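Local coordinates for protein putative epimerase (Burkholderia cenocepacia, PDB 4LW8) that probably acts as an NAD(P)-dependent epimerase or dehydratase on a sugar nucleotide, with a likely role in building the lipopolysaccharide O-antigen, at residues L71-A74 against E75-R78; T311-W314 against M315-M319. One frame throughout, in Å; residues are numbered along the deposited sequence. Where two conformers were deposited one is given.

Contact 1 of 2, residues L71-A74 against E75-R78; sequences LLDA and EAMR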
ATOM      1  N   LEU A  71      -8.702  17.061   3.399  1.00 36.83           N
ATOM      2  CA  LEU A  71      -7.806  16.062   4.010  1.00 37.72           C
ATOM      3  C   LEU A  71      -6.336  16.246   3.624  1.00 31.58           C
ATOM      4  O   LEU A  71      -5.432  15.962   4.418  1.00 26.10           O
ATOM      5  CB  LEU A  71      -8.248  14.655   3.620  1.00 46.94           C
ATOM      6  CG  LEU A  71      -9.482  14.045   4.281  1.00 49.98           C
ATOM      7  CD1 LEU A  71      -9.873  12.799   3.505  1.00 49.08           C
ATOM      8  CD2 LEU A  71      -9.201  13.699   5.726  1.00 41.63           C
ATOM      9  N   LEU A  72      -6.087  16.733   2.413  1.00 28.81           N
ATOM     10  CA  LEU A  72      -4.705  16.939   1.971  1.00 34.54           C
ATOM     11  C   LEU A  72      -4.107  18.233   2.547  1.00 32.35           C
ATOM     12  O   LEU A  72      -2.927  18.525   2.364  1.00 32.08           O
ATOM     13  CB  LEU A  72      -4.626  16.924   0.440  1.00 28.48           C
ATOM     14  CG  LEU A  72      -4.973  15.579  -0.218  1.00 36.85           C
ATOM     15  CD1 LEU A  72      -4.682  15.605  -1.737  1.00 31.22           C
ATOM     16  CD2 LEU A  72      -4.209  14.424   0.450  1.00 27.48           C
ATOM     17  N   ASP A  73      -4.929  18.995   3.255  1.00 28.74           N
ATOM     18  CA  ASP A  73      -4.481  20.228   3.911  1.00 33.94           C
ATOM     19  C   ASP A  73      -4.073  19.900   5.359  1.00 30.15           C
ATOM     20  O   ASP A  73      -4.901  19.957   6.277  1.00 32.25           O
ATOM     21  CB  ASP A  73      -5.607  21.271   3.870  1.00 28.06           C
ATOM     22  CG  ASP A  73      -5.177  22.632   4.357  1.00 40.10           C
ATOM     23  OD1 ASP A  73      -4.111  22.744   5.013  1.00 38.43           O
ATOM     24  OD2 ASP A  73      -5.927  23.599   4.058  1.00 41.80           O
ATOM     25  N   ALA A  74      -2.810  19.531   5.544  1.00 33.31           N
ATOM     26  CA  ALA A  74      -2.338  18.983   6.812  1.00 33.07           C
ATOM     27  C   ALA A  74      -2.535  19.988   7.936  1.00 39.09           C
ATOM     28  O   ALA A  74      -2.962  19.631   9.036  1.00 39.94           O
ATOM     29  CB  ALA A  74      -0.857  18.565   6.708  1.00 26.27           C
ATOM     30  N   GLU A  75      -2.232  21.253   7.651  1.00 39.66           N
ATOM     31  CA  GLU A  75      -2.342  22.289   8.660  1.00 35.31           C
ATOM     32  C   GLU A  75      -3.801  22.550   9.043  1.00 36.05           C
ATOM     33  O   GLU A  75      -4.107  22.689  10.228  1.00 40.89           O
ATOM     34  CB  GLU A  75      -1.661  23.573   8.190  1.00 43.72           C
ATOM     35  CG  GLU A  75      -1.770  24.740   9.171  1.00 60.33           C
ATOM     36  CD  GLU A  75      -1.392  24.366  10.606  1.00 71.81           C
ATOM     37  OE1 GLU A  75      -2.109  24.811  11.536  1.00 68.12           O
ATOM     38  OE2 GLU A  75      -0.378  23.649  10.803  1.00 75.19           O
ATOM     39  N   ALA A  76      -4.708  22.593   8.069  1.00 33.77           N
ATOM     40  CA  ALA A  76      -6.120  22.777   8.397  1.00 30.73           C
ATOM     41  C   ALA A  76      -6.656  21.575   9.183  1.00 29.32           C
ATOM     42  O   ALA A  76      -7.518  21.721  10.055  1.00 28.98           O
ATOM     43  CB  ALA A  76      -6.950  23.003   7.148  1.00 33.62           C
ATOM     44  N   MET A  77      -6.151  20.384   8.885  1.00 30.64           N
ATOM     45  CA  MET A  77      -6.546  19.208   9.650  0.55 28.28           C
ATOM     46  C   MET A  77      -6.040  19.296  11.099  1.00 30.24           C
ATOM     47  O   MET A  77      -6.753  18.941  12.039  1.00 27.55           O
ATOM     48  CB  MET A  77      -6.039  17.933   8.988  0.55 22.82           C
ATOM     49  CG  MET A  77      -6.436  16.669   9.735  0.55 24.15           C
ATOM     50  SD  MET A  77      -8.220  16.445   9.853  0.55 48.00           S
ATOM     51  CE  MET A  77      -8.637  16.335   8.115  0.55 56.38           C
ATOM     52  N   ARG A  78      -4.816  19.777  11.281  1.00 24.42           N
ATOM     53  CA  ARG A  78      -4.264  19.914  12.628  1.00 27.78           C
ATOM     54  C   ARG A  78      -5.118  20.897  13.454  1.00 32.15           C
ATOM     55  O   ARG A  78      -5.504  20.602  14.588  1.00 31.03           O
ATOM     56  CB  ARG A  78      -2.811  20.371  12.567  1.00 28.23           C
ATOM     57  CG  ARG A  78      -2.105  20.407  13.929  1.00 45.10           C
ATOM     58  CD  ARG A  78      -0.996  21.465  13.986  1.00 55.00           C
ATOM     59  NE  ARG A  78      -1.514  22.810  13.722  1.00 62.94           N
ATOM     60  CZ  ARG A  78      -2.175  23.555  14.609  1.00 63.46           C
ATOM     61  NH1 ARG A  78      -2.385  23.104  15.840  1.00 63.94           N
ATOM     62  NH2 ARG A  78      -2.622  24.760  14.267  1.00 60.67           N
TER
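With chi1 at -172°, D73 carries its carboxylate anti to its own backbone N and over the incoming first turn of helix 74-84, where OD1 accepts from A76 N at 3.1 Å. The bond is straight at the hydrogen (165°), yet the donor lies above the carboxylate plane, 70° out of it. The other oxygen, OD2, rests on A76 CB at 3.3 Å, so both arms of the group engage one residue. D73 is thus the N-cap of the helix that follows strand 65-68 in the Rossmann-type domain. Its carbonyl O also takes M77 N at 2.9 Å, and A74 O accepts R78 N in the next turn.

In one of its two conformers M77, bent at both chi2 and chi3, brings CE to 3.6 Å from L71 CD2, side by side with it; given the second conformer, this apolar touch is doubtful. On the outer surface R78 grips E75 side-on: NH2 (2.8 Å) and NE (3.0 Å) both reach OE1. NH2 meets its syn lone pair, NE comes from the syn side but out of the carboxylate plane, and OE1 itself lies close to the guanidinium plane. Helix 103-122 backs the apolar side, with L71 against V109.

Contact 2 of 2, residues T311-W314 against M315-M319; sequences TLRW and MVDAM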
ATOM      1  N   THR A 311     -34.333  -3.863   4.728  1.00 37.36           N
ATOM      2  CA  THR A 311     -33.483  -2.804   4.194  1.00 34.20           C
ATOM      3  C   THR A 311     -33.990  -2.313   2.838  1.00 35.59           C
ATOM      4  O   THR A 311     -34.091  -1.110   2.593  1.00 34.09           O
ATOM      5  CB  THR A 311     -32.031  -3.287   4.022  1.00 31.90           C
ATOM      6  OG1 THR A 311     -31.525  -3.762   5.276  1.00 32.60           O
ATOM      7  CG2 THR A 311     -31.136  -2.162   3.475  1.00 24.32           C
ATOM      8  N   LEU A 312     -34.309  -3.253   1.955  1.00 34.42           N
ATOM      9  CA  LEU A 312     -34.732  -2.901   0.610  1.00 32.80           C
ATOM     10  C   LEU A 312     -36.099  -2.209   0.627  1.00 35.17           C
ATOM     11  O   LEU A 312     -36.331  -1.279  -0.142  1.00 37.70           O
ATOM     12  CB  LEU A 312     -34.761  -4.144  -0.284  1.00 36.25           C
ATOM     13  CG  LEU A 312     -33.398  -4.754  -0.646  1.00 34.01           C
ATOM     14  CD1 LEU A 312     -33.554  -6.136  -1.280  1.00 30.94           C
ATOM     15  CD2 LEU A 312     -32.627  -3.827  -1.573  1.00 28.53           C
ATOM     16  N   ARG A 313     -36.996  -2.650   1.503  1.00 35.92           N
ATOM     17  CA  ARG A 313     -38.324  -2.040   1.583  1.00 36.62           C
ATOM     18  C   ARG A 313     -38.188  -0.612   2.096  1.00 43.29           C
ATOM     19  O   ARG A 313     -38.846   0.309   1.610  1.00 38.16           O
ATOM     20  CB  ARG A 313     -39.257  -2.842   2.494  1.00 41.37           C
ATOM     21  CG  ARG A 313     -40.708  -2.366   2.425  1.00 54.04           C
ATOM     22  CD  ARG A 313     -41.645  -3.205   3.281  1.00 58.00           C
ATOM     23  NE  ARG A 313     -41.835  -4.558   2.759  1.00 62.85           N
ATOM     24  CZ  ARG A 313     -42.685  -4.881   1.784  1.00 59.93           C
ATOM     25  NH1 ARG A 313     -43.424  -3.944   1.204  1.00 59.66           N
ATOM     26  NH2 ARG A 313     -42.794  -6.143   1.388  1.00 52.30           N
ATOM     27  N   TRP A 314     -37.318  -0.454   3.086  1.00 43.39           N
ATOM     28  CA  TRP A 314     -36.967   0.839   3.643  1.00 38.85           C
ATOM     29  C   TRP A 314     -36.549   1.800   2.529  1.00 38.12           C
ATOM     30  O   TRP A 314     -37.049   2.923   2.448  1.00 36.44           O
ATOM     31  CB  TRP A 314     -35.849   0.650   4.666  1.00 38.39           C
ATOM     32  CG  TRP A 314     -35.246   1.894   5.252  1.00 38.41           C
ATOM     33  CD1 TRP A 314     -35.910   2.967   5.781  1.00 45.45           C
ATOM     34  CD2 TRP A 314     -33.852   2.152   5.445  1.00 35.09           C
ATOM     35  NE1 TRP A 314     -35.009   3.891   6.259  1.00 35.02           N
ATOM     36  CE2 TRP A 314     -33.741   3.413   6.071  1.00 33.39           C
ATOM     37  CE3 TRP A 314     -32.685   1.444   5.138  1.00 32.40           C
ATOM     38  CZ2 TRP A 314     -32.507   3.982   6.389  1.00 36.57           C
ATOM     39  CZ3 TRP A 314     -31.458   2.009   5.463  1.00 34.92           C
ATOM     40  CH2 TRP A 314     -31.379   3.264   6.075  1.00 27.58           C
ATOM     41  N   MET A 315     -35.664   1.331   1.648  1.00 33.13           N
ATOM     42  CA  MET A 315     -35.151   2.144   0.538  1.00 36.18           C
ATOM     43  C   MET A 315     -36.225   2.431  -0.530  1.00 39.37           C
ATOM     44  O   MET A 315     -36.320   3.553  -1.038  1.00 36.84           O
ATOM     45  CB  MET A 315     -33.933   1.450  -0.096  1.00 26.84           C
ATOM     46  CG  MET A 315     -32.738   1.311   0.875  1.00 26.79           C
ATOM     47  SD  MET A 315     -31.445   0.179   0.308  1.00 30.59           S
ATOM     48  CE  MET A 315     -30.870   0.991  -1.182  1.00 27.33           C
ATOM     49  N   VAL A 316     -37.007   1.416  -0.895  1.00 39.49           N
ATOM     50  CA  VAL A 316     -38.076   1.607  -1.872  1.00 35.60           C
ATOM     51  C   VAL A 316     -39.081   2.637  -1.353  1.00 38.78           C
ATOM     52  O   VAL A 316     -39.452   3.565  -2.066  1.00 41.68           O
ATOM     53  CB  VAL A 316     -38.817   0.293  -2.201  1.00 38.21           C
ATOM     54  CG1 VAL A 316     -40.114   0.591  -2.971  1.00 35.15           C
ATOM     55  CG2 VAL A 316     -37.918  -0.644  -3.018  1.00 34.48           C
ATOM     56  N   ASP A 317     -39.499   2.474  -0.103  1.00 35.65           N
ATOM     57  CA  ASP A 317     -40.458   3.388   0.509  1.00 46.40           C
ATOM     58  C   ASP A 317     -39.930   4.821   0.517  1.00 47.02           C
ATOM     59  O   ASP A 317     -40.666   5.759   0.241  1.00 50.67           O
ATOM     60  CB  ASP A 317     -40.799   2.952   1.937  1.00 50.11           C
ATOM     61  CG  ASP A 317     -41.628   1.679   1.980  1.00 55.08           C
ATOM     62  OD1 ASP A 317     -42.218   1.308   0.943  1.00 57.20           O
ATOM     63  OD2 ASP A 317     -41.713   1.068   3.066  1.00 59.73           O
ATOM     64  N   ALA A 318     -38.654   4.989   0.840  1.00 48.91           N
ATOM     65  CA  ALA A 318     -38.068   6.322   0.870  1.00 47.39           C
ATOM     66  C   ALA A 318     -38.055   6.929  -0.526  1.00 46.21           C
ATOM     67  O   ALA A 318     -38.308   8.115  -0.688  1.00 51.40           O
ATOM     68  CB  ALA A 318     -36.660   6.287   1.454  1.00 44.08           C
ATOM     69  N   MET A 319     -37.777   6.110  -1.537  1.00 41.10           N
ATOM     70  CA  MET A 319     -37.746   6.602  -2.914  1.00 44.62           C
ATOM     71  C   MET A 319     -39.123   7.076  -3.381  1.00 56.34           C
ATOM     72  O   MET A 319     -39.235   8.094  -4.059  1.00 62.53           O
ATOM     73  CB  MET A 319     -37.218   5.531  -3.864  1.00 40.12           C
ATOM     74  CG  MET A 319     -35.708   5.338  -3.814  1.00 49.65           C
ATOM     75  SD  MET A 319     -34.767   6.754  -4.419  1.00 74.72           S
ATOM     76  CE  MET A 319     -34.882   6.489  -6.187  1.00 45.81           C
TER
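Four successive i to i+4 backbone bonds cross from T311-W314 to M315-A318, the shortest from D317 N to R313 O at 2.8 Å, and with phi/psi values that stay alpha-helical throughout they define an unbroken run of a little over two turns of helix 308-321. The side chains add contacts of different kinds around this frame. M315 has CG anti to its carbonyl carbon (chi1 -63°), which sends the chain back along the preceding turn: CG lies 3.3 Å from T311 O, and SD reaches T311 CG2 at 4.0 Å. T311 and M315 therefore run alongside each other, a methyl against a thioether, while the hydroxyl of T311 is turned elsewhere and bonded to D226 OD2.

The W314 indole leaves the helix with CG anti to the backbone N, and W314 CE3 lies 4.3 Å from M315 CG, a loose touch. R313 and D317 are one turn apart, but their charged groups do not pair. The aliphatic CG of R313 meets D317 OD2 at 3.6 Å, whereas R313 NH1 and D317 OD1 remain 5.4 Å apart and the guanidinium and carboxylate planes are inclined by 48°. Any attraction between the opposite charges is thus probably only a general electrostatic one. V316 sets CG2 at 3.3 Å from L312 O, hugging the backbone of the previous turn.

Several faces of the helix are occupied by other parts of the fold. L312 packs on M263 and I267, and V316 on L264, all of helix 257-268; M315 and M319 touch V203 of helix 198-207. The W314 ring makes a cation-pi contact with R228 at the start of helix 227-240, and the bond from T311 to D226 ties helix 308-321 to the end of strand 221-226.

How the contacts relate
Both contacts are local, each within one continuous run of chain, but they record different stages of a helix. Contact 1 is a start: a loop residue caps the first turn of helix 74-84 at the surface, with an ion pair outside and, in one conformer, a doubtful apolar touch inside. Contact 2 lies within helix 308-321 and is partly buried; backbone bonds and apolar side chains carry it, and its opposite charges do not pair. They share no secondary-structure element. Contact 1 is backed by helix 103-122, contact 2 by helices 198-207 and 257-268. Their centres are 37 Å apart, on opposite sides of the chain's centre, and their nearest atoms are about 24 Å apart.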